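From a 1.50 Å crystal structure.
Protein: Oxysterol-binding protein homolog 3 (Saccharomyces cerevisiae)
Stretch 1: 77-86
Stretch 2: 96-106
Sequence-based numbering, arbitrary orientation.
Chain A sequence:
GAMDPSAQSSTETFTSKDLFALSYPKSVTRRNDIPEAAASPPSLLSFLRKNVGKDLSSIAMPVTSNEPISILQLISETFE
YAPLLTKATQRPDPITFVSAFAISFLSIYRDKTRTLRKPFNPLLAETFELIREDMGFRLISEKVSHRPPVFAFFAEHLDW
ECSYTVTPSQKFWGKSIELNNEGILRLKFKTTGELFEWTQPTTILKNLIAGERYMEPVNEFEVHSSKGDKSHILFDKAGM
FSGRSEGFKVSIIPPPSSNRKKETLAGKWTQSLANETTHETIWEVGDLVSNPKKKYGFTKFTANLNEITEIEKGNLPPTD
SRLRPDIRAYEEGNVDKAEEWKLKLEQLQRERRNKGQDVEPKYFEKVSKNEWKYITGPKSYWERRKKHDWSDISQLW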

# COMPACT_ATOMS: atom_id res chain seq x y z
N GLU A 77 -0.11 -2.92 -2.36
CA GLU A 77 0.68 -2.74 -3.57
C GLU A 77 2.16 -2.64 -3.22
O GLU A 77 3.02 -2.69 -4.10
CB GLU A 77 0.21 -1.49 -4.34
CG GLU A 77 -1.21 -1.66 -4.89
CD GLU A 77 -1.69 -0.46 -5.68
OE1 GLU A 77 -1.17 -0.22 -6.80
OE2 GLU A 77 -2.58 0.25 -5.18
N THR A 78 2.44 -2.49 -1.93
CA THR A 78 3.81 -2.45 -1.45
C THR A 78 4.48 -3.77 -1.86
O THR A 78 5.70 -3.84 -2.00
CB THR A 78 3.85 -2.32 0.09
OG1 THR A 78 3.42 -1.01 0.48
CG2 THR A 78 5.26 -2.57 0.63
N PHE A 79 3.66 -4.79 -2.08
CA PHE A 79 4.16 -6.12 -2.44
C PHE A 79 4.07 -6.51 -3.92
O PHE A 79 4.26 -7.67 -4.27
CB PHE A 79 3.45 -7.17 -1.57
CG PHE A 79 3.80 -7.05 -0.11
CD1 PHE A 79 4.97 -7.62 0.38
CD2 PHE A 79 3.00 -6.32 0.75
CE1 PHE A 79 5.34 -7.46 1.71
CE2 PHE A 79 3.36 -6.15 2.09
CZ PHE A 79 4.53 -6.72 2.57
N GLU A 80 3.80 -5.53 -4.78
CA GLU A 80 3.71 -5.80 -6.21
C GLU A 80 4.98 -6.49 -6.72
O GLU A 80 4.92 -7.37 -7.57
CB GLU A 80 3.50 -4.50 -7.00
CG GLU A 80 3.45 -4.71 -8.51
CD GLU A 80 3.32 -3.42 -9.31
OE1 GLU A 80 3.19 -2.33 -8.71
OE2 GLU A 80 3.34 -3.51 -10.55
N TYR A 81 6.14 -6.08 -6.19
CA TYR A 81 7.41 -6.64 -6.62
C TYR A 81 8.05 -7.52 -5.55
O TYR A 81 9.27 -7.50 -5.34
CB TYR A 81 8.36 -5.51 -7.03
CG TYR A 81 7.81 -4.63 -8.13
CD1 TYR A 81 7.90 -5.02 -9.47
CD2 TYR A 81 7.18 -3.43 -7.84
CE1 TYR A 81 7.35 -4.23 -10.50
CE2 TYR A 81 6.63 -2.63 -8.85
CZ TYR A 81 6.72 -3.03 -10.17
OH TYR A 81 6.18 -2.24 -11.16
N ALA A 82 7.21 -8.31 -4.89
CA ALA A 82 7.63 -9.23 -3.85
C ALA A 82 8.76 -10.17 -4.30
O ALA A 82 9.57 -10.60 -3.47
CB ALA A 82 6.44 -10.06 -3.38
N PRO A 83 8.82 -10.54 -5.60
CA PRO A 83 9.91 -11.43 -6.02
C PRO A 83 11.30 -10.88 -5.69
O PRO A 83 12.27 -11.62 -5.63
CB PRO A 83 9.66 -11.59 -7.51
CG PRO A 83 8.17 -11.56 -7.59
CD PRO A 83 7.80 -10.42 -6.66
N LEU A 84 11.39 -9.56 -5.49
CA LEU A 84 12.67 -8.95 -5.14
C LEU A 84 13.12 -9.47 -3.78
O LEU A 84 14.32 -9.66 -3.53
CB LEU A 84 12.54 -7.43 -5.07
CG LEU A 84 12.47 -6.68 -6.40
CD1 LEU A 84 12.11 -5.23 -6.15
CD2 LEU A 84 13.81 -6.78 -7.13
N LEU A 85 12.16 -9.70 -2.88
CA LEU A 85 12.48 -10.21 -1.56
C LEU A 85 12.97 -11.65 -1.67
O LEU A 85 13.92 -12.06 -1.00
CB LEU A 85 11.26 -10.14 -0.64
CG LEU A 85 10.73 -8.72 -0.41
CD1 LEU A 85 9.52 -8.77 0.51
CD2 LEU A 85 11.84 -7.86 0.19
N THR A 86 12.30 -12.43 -2.52
CA THR A 86 12.67 -13.81 -2.72
C THR A 86 14.09 -13.86 -3.30
O THR A 86 14.92 -14.66 -2.86
CB THR A 86 11.68 -14.51 -3.66
OG1 THR A 86 10.37 -14.47 -3.07
CG2 THR A 86 12.09 -15.97 -3.89
N THR A 96 20.74 -4.98 -1.19
CA THR A 96 20.62 -4.31 -2.48
C THR A 96 19.21 -4.54 -3.02
O THR A 96 18.56 -3.62 -3.51
CB THR A 96 21.63 -4.83 -3.52
OG1 THR A 96 21.48 -6.25 -3.67
CG2 THR A 96 23.05 -4.53 -3.08
N PHE A 97 18.73 -5.78 -2.90
CA PHE A 97 17.41 -6.11 -3.40
C PHE A 97 16.30 -5.66 -2.45
O PHE A 97 15.20 -5.32 -2.88
CB PHE A 97 17.33 -7.62 -3.68
CG PHE A 97 18.29 -8.06 -4.75
CD1 PHE A 97 19.59 -8.41 -4.42
CD2 PHE A 97 17.92 -8.02 -6.09
CE1 PHE A 97 20.52 -8.71 -5.42
CE2 PHE A 97 18.84 -8.32 -7.09
CZ PHE A 97 20.14 -8.66 -6.76
N VAL A 98 16.60 -5.66 -1.15
CA VAL A 98 15.61 -5.19 -0.18
C VAL A 98 15.41 -3.70 -0.43
O VAL A 98 14.30 -3.18 -0.35
CB VAL A 98 16.08 -5.43 1.27
CG1 VAL A 98 15.10 -4.80 2.25
CG2 VAL A 98 16.18 -6.92 1.54
N SER A 99 16.50 -3.00 -0.76
CA SER A 99 16.41 -1.57 -1.04
C SER A 99 15.55 -1.33 -2.28
O SER A 99 14.72 -0.43 -2.31
CB SER A 99 17.81 -0.98 -1.25
OG SER A 99 18.57 -1.06 -0.06
N ALA A 100 15.76 -2.15 -3.31
CA ALA A 100 14.98 -2.02 -4.54
C ALA A 100 13.50 -2.23 -4.19
O ALA A 100 12.63 -1.50 -4.66
CB ALA A 100 15.43 -3.07 -5.56
N PHE A 101 13.23 -3.23 -3.36
CA PHE A 101 11.86 -3.51 -2.95
C PHE A 101 11.26 -2.32 -2.21
O PHE A 101 10.13 -1.93 -2.48
CB PHE A 101 11.82 -4.75 -2.04
CG PHE A 101 10.45 -5.05 -1.49
CD1 PHE A 101 9.49 -5.65 -2.30
CD2 PHE A 101 10.12 -4.70 -0.19
CE1 PHE A 101 8.20 -5.89 -1.81
CE2 PHE A 101 8.83 -4.94 0.31
CZ PHE A 101 7.87 -5.54 -0.51
N ALA A 102 12.03 -1.75 -1.29
CA ALA A 102 11.57 -0.61 -0.50
C ALA A 102 11.17 0.60 -1.33
O ALA A 102 10.24 1.33 -0.97
CB ALA A 102 12.63 -0.22 0.52
N ILE A 103 11.88 0.82 -2.43
CA ILE A 103 11.61 1.95 -3.31
C ILE A 103 10.54 1.65 -4.36
O ILE A 103 9.81 2.55 -4.79
CB ILE A 103 12.90 2.37 -4.05
CG1 ILE A 103 13.95 2.85 -3.04
CG2 ILE A 103 12.60 3.45 -5.08
CD1 ILE A 103 15.33 3.06 -3.64
N SER A 104 10.44 0.39 -4.76
CA SER A 104 9.51 -0.01 -5.82
C SER A 104 8.06 0.43 -5.72
O SER A 104 7.45 0.73 -6.75
CB SER A 104 9.55 -1.53 -6.02
OG SER A 104 9.03 -2.22 -4.90
N PHE A 105 7.51 0.49 -4.52
CA PHE A 105 6.11 0.87 -4.38
C PHE A 105 5.81 2.26 -4.95
O PHE A 105 4.68 2.52 -5.36
CB PHE A 105 5.68 0.82 -2.91
CG PHE A 105 6.02 2.05 -2.14
CD1 PHE A 105 7.32 2.29 -1.72
CD2 PHE A 105 5.03 3.00 -1.86
CE1 PHE A 105 7.64 3.46 -1.04
CE2 PHE A 105 5.34 4.18 -1.18
CZ PHE A 105 6.65 4.41 -0.77
N LEU A 106 6.81 3.14 -4.98
CA LEU A 106 6.60 4.49 -5.51
C LEU A 106 6.16 4.48 -6.97
O LEU A 106 5.47 5.39 -7.41
CB LEU A 106 7.89 5.31 -5.39
CG LEU A 106 8.34 5.68 -3.98
CD1 LEU A 106 9.75 6.24 -4.04
CD2 LEU A 106 7.38 6.70 -3.39
O HOH W 1 7.64 -1.71 -1.37
O HOH W 2 6.77 -3.94 -4.45

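No direct hydrogen bond crosses between the two stretches; the contact, 564 Å² summed over both sides, rests on apolar packing and two bridging waters. Its centre is F101, which gives up 134 Å² to stretch 1, more than any other residue here. Its CA-to-CB bond points toward stretch 1, and chi1 of 176° (t) with chi2 of 77° carries the ring into the bend made by T78 to L85, where F79 to A82 form a type I beta turn.

The surroundings of that ring can be checked atom by atom. L85 covers one face: its CD1 lies 3.8 Å from the centroid of the F101 ring, 12° off the normal, and its CD2 is 3.6 Å from F101 CG. The CA-to-CB bond of L85 points sideways, so the m, t rotamer (-62°, 180°) is what brings the branched end nearer. At the ring edge lie Y81 O, 3.6 Å from F101 CD1, and F79 CD1, 3.7 Å from F101 CZ. F79 starts out pointing away, yet chi1 of -66° (m) returns its ring; the two aromatic planes meet obliquely at 47°, with centroids 5.7 Å apart. A82 CA approaches F101 CE1 at 4.0 Å, while the small methyl of A82 points away.

L84 points toward the helix and is itself m, t (-76°, 171°). This extends CD1 along the helix surface, 3.6 Å from F101 N and 4.0 Å from A100 CB. The short A100 side chain leaves the backbone accessible there: L84 CD1 is 3.8 Å from A100 C. L84 CD2 meets the edge of the F97 ring, 4.4 Å from F97 CD2. F97 also sets out toward stretch 1, but its end leads away, and its CB makes the nearer contact, 3.6 Å from L84 O.

At the other end, T78 CA packs 4.0 Å from F105 CB; the p rotamer of F105 (84°) accompanies a ring that leads away. S104 is also p (67°), which places its OG 2.7 Å from F101 O as a hydrogen-bond donor, while S104 CB remains 3.5 Å from Y81 CD2.

The same hydroxyl accepts a hydrogen bond from water 2, at 2.9 Å from S104 OG. That water also donates to T78 O (2.7 Å) and accepts from Y81 N (2.8 Å), using both its protons across the contact. Water 1 lies 2.9 Å from T78 O and 2.7 Å from F101 O, a second polar bridge beside the apolar core.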